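Local coordinates for heme-binding protein A / AI-2 binding protein A (Helicobacter pylori SS1, PDB 6OFQ) that probably captures short peptides in the periplasm as the type II substrate-binding component of an ABC transporter, at residues D51-V56 with Y407-Y412; L265-N270 with S522-F527. One frame throughout, in Å; residues are numbered along the deposited sequence.

Contact 1: residues D51-V56 with Y407-Y412; sequences DGESYV and YEWGAY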
loop_
_atom_site.group_PDB
_atom_site.type_symbol
_atom_site.label_atom_id
_atom_site.label_comp_id
_atom_site.label_asym_id
_atom_site.label_seq_id
_atom_site.Cartn_x
_atom_site.Cartn_y
_atom_site.Cartn_z
ATOM N N ASP A 51 4.141 -3.253 0.840
ATOM C CA ASP A 51 4.271 -2.571 -0.455
ATOM C C ASP A 51 3.361 -3.210 -1.496
ATOM O O ASP A 51 3.137 -4.412 -1.577
ATOM C CB ASP A 51 5.730 -2.532 -0.896
ATOM C CG ASP A 51 6.238 -3.891 -1.333
ATOM O OD1 ASP A 51 6.364 -4.764 -0.411
ATOM O OD2 ASP A 51 6.511 -4.058 -2.542
ATOM N N GLY A 52 2.887 -2.314 -2.375
ATOM C CA GLY A 52 2.025 -2.734 -3.469
ATOM C C GLY A 52 2.639 -3.791 -4.359
ATOM O O GLY A 52 1.900 -4.626 -4.856
ATOM N N GLU A 53 3.939 -3.677 -4.655
ATOM C CA GLU A 53 4.515 -4.704 -5.510
ATOM C C GLU A 53 4.385 -6.100 -4.951
ATOM O O GLU A 53 4.048 -7.052 -5.659
ATOM C CB GLU A 53 5.971 -4.365 -5.874
ATOM C CG GLU A 53 6.210 -3.113 -6.716
ATOM C CD GLU A 53 5.745 -3.175 -8.151
ATOM O OE1 GLU A 53 4.925 -4.002 -8.547
ATOM O OE2 GLU A 53 6.277 -2.356 -8.958
ATOM N N SER A 54 4.630 -6.260 -3.661
ATOM C CA SER A 54 4.408 -7.544 -3.008
ATOM C C SER A 54 2.934 -7.982 -3.101
ATOM O O SER A 54 2.645 -9.168 -3.311
ATOM C CB SER A 54 4.804 -7.532 -1.553
ATOM O OG SER A 54 6.203 -7.243 -1.351
ATOM N N TYR A 55 2.033 -7.018 -2.909
ATOM C CA TYR A 55 0.618 -7.372 -2.919
ATOM C C TYR A 55 0.050 -7.720 -4.261
ATOM O O TYR A 55 -1.057 -8.283 -4.273
ATOM C CB TYR A 55 -0.215 -6.291 -2.190
ATOM C CG TYR A 55 0.130 -6.108 -0.731
ATOM C CD1 TYR A 55 0.706 -7.084 0.066
ATOM C CD2 TYR A 55 -0.211 -4.896 -0.077
ATOM C CE1 TYR A 55 0.958 -6.841 1.391
ATOM C CE2 TYR A 55 -0.014 -4.679 1.250
ATOM C CZ TYR A 55 0.601 -5.649 2.001
ATOM O OH TYR A 55 0.765 -5.467 3.369
ATOM N N VAL A 56 0.771 -7.397 -5.345
ATOM C CA VAL A 56 0.310 -7.897 -6.632
ATOM C C VAL A 56 0.084 -9.406 -6.596
ATOM O O VAL A 56 -0.995 -9.877 -6.995
ATOM C CB VAL A 56 1.313 -7.525 -7.748
ATOM C CG1 VAL A 56 0.869 -8.178 -9.063
ATOM C CG2 VAL A 56 1.472 -6.019 -7.903
ATOM N N TYR A 407 18.814 3.216 -4.258
ATOM C CA TYR A 407 18.714 1.861 -3.742
ATOM C C TYR A 407 17.651 1.097 -4.528
ATOM O O TYR A 407 16.644 1.679 -4.946
ATOM C CB TYR A 407 18.256 1.872 -2.276
ATOM C CG TYR A 407 19.273 2.527 -1.378
ATOM C CD1 TYR A 407 20.422 1.846 -1.029
ATOM C CD2 TYR A 407 19.204 3.885 -1.064
ATOM C CE1 TYR A 407 21.405 2.440 -0.278
ATOM C CE2 TYR A 407 20.185 4.495 -0.311
ATOM C CZ TYR A 407 21.258 3.758 0.103
ATOM O OH TYR A 407 22.299 4.381 0.801
ATOM N N GLU A 408 17.861 -0.208 -4.703
ATOM C CA GLU A 408 16.797 -1.037 -5.264
ATOM C C GLU A 408 15.668 -1.109 -4.234
ATOM O O GLU A 408 15.836 -0.819 -3.053
ATOM C CB GLU A 408 17.374 -2.454 -5.404
ATOM C CG GLU A 408 18.576 -2.533 -6.351
ATOM C CD GLU A 408 18.191 -2.212 -7.773
ATOM O OE1 GLU A 408 17.111 -2.643 -8.212
ATOM O OE2 GLU A 408 18.954 -1.502 -8.465
ATOM N N TRP A 409 14.476 -1.471 -4.702
ATOM C CA TRP A 409 13.246 -1.347 -3.883
ATOM C C TRP A 409 13.288 -2.090 -2.552
ATOM O O TRP A 409 12.915 -1.499 -1.522
ATOM C CB TRP A 409 12.041 -1.777 -4.708
ATOM C CG TRP A 409 10.630 -1.596 -4.166
ATOM C CD1 TRP A 409 9.656 -2.560 -4.070
ATOM C CD2 TRP A 409 10.055 -0.376 -3.662
ATOM N NE1 TRP A 409 8.518 -1.981 -3.593
ATOM C CE2 TRP A 409 8.697 -0.654 -3.343
ATOM C CE3 TRP A 409 10.557 0.914 -3.471
ATOM C CZ2 TRP A 409 7.861 0.281 -2.777
ATOM C CZ3 TRP A 409 9.722 1.856 -2.935
ATOM C CH2 TRP A 409 8.365 1.546 -2.648
ATOM N N GLY A 410 13.724 -3.349 -2.566
ATOM C CA GLY A 410 13.720 -4.015 -1.256
ATOM C C GLY A 410 14.628 -3.348 -0.242
ATOM O O GLY A 410 14.271 -3.173 0.916
ATOM N N ALA A 411 15.842 -3.001 -0.650
ATOM C CA ALA A 411 16.800 -2.290 0.192
ATOM C C ALA A 411 16.235 -0.951 0.611
ATOM O O ALA A 411 16.460 -0.521 1.733
ATOM C CB ALA A 411 18.135 -2.106 -0.447
ATOM N N TYR A 412 15.557 -0.279 -0.312
ATOM C CA TYR A 412 15.049 1.062 -0.011
ATOM C C TYR A 412 14.024 0.943 1.109
ATOM O O TYR A 412 13.977 1.747 2.029
ATOM C CB TYR A 412 14.425 1.615 -1.284
ATOM C CG TYR A 412 13.942 3.040 -1.190
ATOM C CD1 TYR A 412 14.755 4.062 -1.553
ATOM C CD2 TYR A 412 12.626 3.338 -0.855
ATOM C CE1 TYR A 412 14.361 5.375 -1.474
ATOM C CE2 TYR A 412 12.201 4.656 -0.814
ATOM C CZ TYR A 412 13.073 5.665 -1.181
ATOM O OH TYR A 412 12.729 7.007 -1.217
#

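Contact 2: residues L265-N270 with S522-F527; sequences LMTGPN and SVNRFF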
loop_
_atom_site.group_PDB
_atom_site.type_symbol
_atom_site.label_atom_id
_atom_site.label_comp_id
_atom_site.label_asym_id
_atom_site.label_seq_id
_atom_site.Cartn_x
_atom_site.Cartn_y
_atom_site.Cartn_z
ATOM N N LEU A 265 -0.198 -5.732 -20.004
ATOM C CA LEU A 265 -0.763 -4.763 -19.050
ATOM C C LEU A 265 0.436 -4.399 -18.180
ATOM O O LEU A 265 1.180 -5.276 -17.749
ATOM C CB LEU A 265 -1.891 -5.414 -18.246
ATOM C CG LEU A 265 -2.378 -4.866 -16.902
ATOM C CD1 LEU A 265 -3.092 -3.615 -17.223
ATOM C CD2 LEU A 265 -3.388 -5.814 -16.285
ATOM N N MET A 266 0.605 -3.119 -17.885
ATOM C CA MET A 266 1.752 -2.683 -17.085
ATOM C C MET A 266 1.437 -1.526 -16.153
ATOM O O MET A 266 0.632 -0.648 -16.461
ATOM C CB MET A 266 2.982 -2.327 -17.916
ATOM C CG MET A 266 2.639 -1.354 -18.996
ATOM S SD MET A 266 4.038 -0.588 -19.855
ATOM C CE MET A 266 4.702 0.616 -18.697
ATOM N N THR A 267 2.133 -1.506 -15.021
ATOM C CA THR A 267 2.091 -0.349 -14.137
ATOM C C THR A 267 3.382 0.430 -14.335
ATOM O O THR A 267 4.402 -0.074 -14.863
ATOM C CB THR A 267 1.894 -0.792 -12.662
ATOM O OG1 THR A 267 2.961 -1.683 -12.298
ATOM C CG2 THR A 267 0.477 -1.420 -12.534
ATOM N N GLY A 268 3.299 1.672 -13.866
ATOM C CA GLY A 268 4.515 2.487 -13.754
ATOM C C GLY A 268 5.075 3.039 -15.056
ATOM O O GLY A 268 6.308 3.057 -15.202
ATOM N N PRO A 269 4.258 3.483 -16.014
ATOM C CA PRO A 269 4.828 3.983 -17.271
ATOM C C PRO A 269 5.713 5.209 -17.031
ATOM O O PRO A 269 5.420 6.024 -16.126
ATOM C CB PRO A 269 3.617 4.365 -18.105
ATOM C CG PRO A 269 2.601 4.737 -17.073
ATOM C CD PRO A 269 2.815 3.762 -15.942
ATOM N N ASN A 270 6.671 5.428 -17.932
ATOM C CA ASN A 270 7.226 6.767 -18.015
ATOM C C ASN A 270 6.208 7.719 -18.594
ATOM O O ASN A 270 5.625 7.514 -19.654
ATOM C CB ASN A 270 8.410 6.777 -18.963
ATOM C CG ASN A 270 9.639 6.267 -18.294
ATOM O OD1 ASN A 270 9.880 6.469 -17.077
ATOM N ND2 ASN A 270 10.416 5.524 -19.082
ATOM N N SER A 522 -7.161 -2.298 -3.789
ATOM C CA SER A 522 -6.685 -3.619 -4.192
ATOM C C SER A 522 -6.922 -3.841 -5.692
ATOM O O SER A 522 -7.628 -4.763 -6.141
ATOM C CB SER A 522 -7.285 -4.744 -3.331
ATOM O OG SER A 522 -6.604 -5.975 -3.628
ATOM N N VAL A 523 -6.347 -2.949 -6.486
ATOM C CA VAL A 523 -6.646 -2.937 -7.909
ATOM C C VAL A 523 -6.024 -4.044 -8.748
ATOM O O VAL A 523 -6.418 -4.265 -9.881
ATOM C CB VAL A 523 -6.325 -1.551 -8.557
ATOM C CG1 VAL A 523 -7.010 -0.431 -7.800
ATOM C CG2 VAL A 523 -4.820 -1.320 -8.586
ATOM N N ASN A 524 -4.970 -4.654 -8.202
ATOM C CA ASN A 524 -4.222 -5.695 -8.917
ATOM C C ASN A 524 -4.639 -7.099 -8.623
ATOM O O ASN A 524 -3.864 -8.040 -8.777
ATOM C CB ASN A 524 -2.719 -5.480 -8.764
ATOM C CG ASN A 524 -2.296 -4.160 -9.396
ATOM O OD1 ASN A 524 -2.671 -3.848 -10.520
ATOM N ND2 ASN A 524 -1.576 -3.335 -8.632
ATOM N N ARG A 525 -5.892 -7.257 -8.207
ATOM C CA ARG A 525 -6.577 -8.549 -8.253
ATOM C C ARG A 525 -7.031 -8.762 -9.692
ATOM O O ARG A 525 -7.565 -7.833 -10.331
ATOM C CB ARG A 525 -7.801 -8.509 -7.349
ATOM C CG ARG A 525 -7.391 -8.535 -5.890
ATOM C CD ARG A 525 -8.569 -8.331 -4.962
ATOM N NE ARG A 525 -9.129 -6.992 -5.111
ATOM C CZ ARG A 525 -10.332 -6.658 -4.743
ATOM N NH1 ARG A 525 -11.175 -7.549 -4.270
ATOM N NH2 ARG A 525 -10.686 -5.384 -4.842
ATOM N N PHE A 526 -6.745 -9.937 -10.260
ATOM C CA PHE A 526 -6.995 -10.205 -11.676
ATOM C C PHE A 526 -8.225 -11.046 -11.921
ATOM O O PHE A 526 -8.467 -11.415 -13.051
ATOM C CB PHE A 526 -5.756 -10.896 -12.304
ATOM C CG PHE A 526 -4.508 -10.075 -12.169
ATOM C CD1 PHE A 526 -4.415 -8.783 -12.690
ATOM C CD2 PHE A 526 -3.426 -10.571 -11.481
ATOM C CE1 PHE A 526 -3.314 -7.966 -12.463
ATOM C CE2 PHE A 526 -2.287 -9.784 -11.320
ATOM C CZ PHE A 526 -2.219 -8.499 -11.821
ATOM N N PHE A 527 -9.009 -11.427 -10.909
ATOM C CA PHE A 527 -10.168 -12.286 -11.090
ATOM C C PHE A 527 -11.218 -11.796 -12.062
ATOM O O PHE A 527 -11.972 -12.645 -12.555
ATOM C CB PHE A 527 -10.731 -12.791 -9.749
ATOM C CG PHE A 527 -11.302 -11.780 -8.763
ATOM C CD1 PHE A 527 -11.046 -10.405 -8.730
ATOM C CD2 PHE A 527 -12.062 -12.300 -7.742
ATOM C CE1 PHE A 527 -11.565 -9.568 -7.724
ATOM C CE2 PHE A 527 -12.555 -11.503 -6.724
ATOM C CZ PHE A 527 -12.324 -10.138 -6.716
#

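Contact 1: residues D51-V56 with Y407-Y412
The indole N-H of W409 reaches across to the carboxylate of D51, NE1 lying 3.1 Å from OD2 with an N-H...O angle of 151°. The approach is from above the carboxylate plane, and the indole and carboxylate planes are turned 70° from each other. Backbone N of S54 takes the same oxygen from the opposite face at 3.1 Å, the N-cap bond of helix 52-61, so OD2 carries two donors. The other oxygen, OD1, accepts from S54 OG at 2.7 Å on its syn side. With D51 CG set between its backbone N and carbonyl carbon (chi1 72°), the carboxylate can fold back on its own helix start and still meet the tryptophan. Each segment opens a helix; strand 32-37 before the first and strand 400-407 before the second belong to different sheets, so the bond probably links the two lobes, consistent with a closed type II binding protein. D51 CB lies 4.0 Å from W409 CZ2. Alongside, the packing is thinner: E53 brings its CG methylene closest, 4.0 Å from W409 NE1, with CB just behind, while its carboxylate is taken by a salt bridge to R37. D51 is buried, whereas E53 and W409 are partly exposed and form the looser side.

Contact 2: residues L265-N270 with S522-F527
The carbonyl oxygen of S522 is gripped by two nitrogens of the R525 guanidinium: NE at 2.9 Å, nearly straight at 171° and on a lone pair in the carbonyl plane, and NH2 at 3.4 Å, a weak bond. S522 to R525 form a type I beta turn, and this side chain bonds back to its first residue; NH1 goes on to the carbonyl of F68. The turn and the residue after it carry N524 and F526 toward 265-270. A methyl of L265, CD2, comes to 4.4 Å from F526 CE1, obliquely to the ring. F526 CG lies anti to its carbonyl carbon, beside the backbone N (chi1 -58°), which carries the ring toward L265. Next to it T267 CG2 stands 4.5 Å from N524 OD1, a loose touch of a methyl on an amide oxygen, which is hydrogen-bonded to Y516 OH. N524 O lies over one face of the F526 ring, 3.4 Å above its plane and over its centre. Strand 265-266 is the outermost strand of the sheet, next to 32-37; L265 and, just past its end, T267 make backbone bonds to A36, and M266 bonds on its other side to P508 of strand 497-510. Beyond helix 274-278 the chain enters strand 283-288, paired with 497-510, a course consistent with the two-stranded hinge of type II binding proteins. F35 lies beside both partners, touching L265, T267 and N524 and meeting the F526 ring with the planes about 60° apart.

In the fold
The centres of the two contacts are about 15 Å apart, and both are partly buried. Contact 1 is polar and joins two helix starts, probably of different lobes, around one shared carboxylate oxygen; contact 2 is thin apolar packing, with the polar bonds of its loop made within the loop or to other residues. They meet at V56 on helix 52-61: its CG2 lies 4.1 Å from N524 ND2 and its CG1 4.2 Å from F526 CZ. N60 of the same helix joins them further, bonding V56 O, N524 O and F526 N. Strand 32-37 lies beside both, giving R37 to E53 in contact 1 and F35 to contact 2.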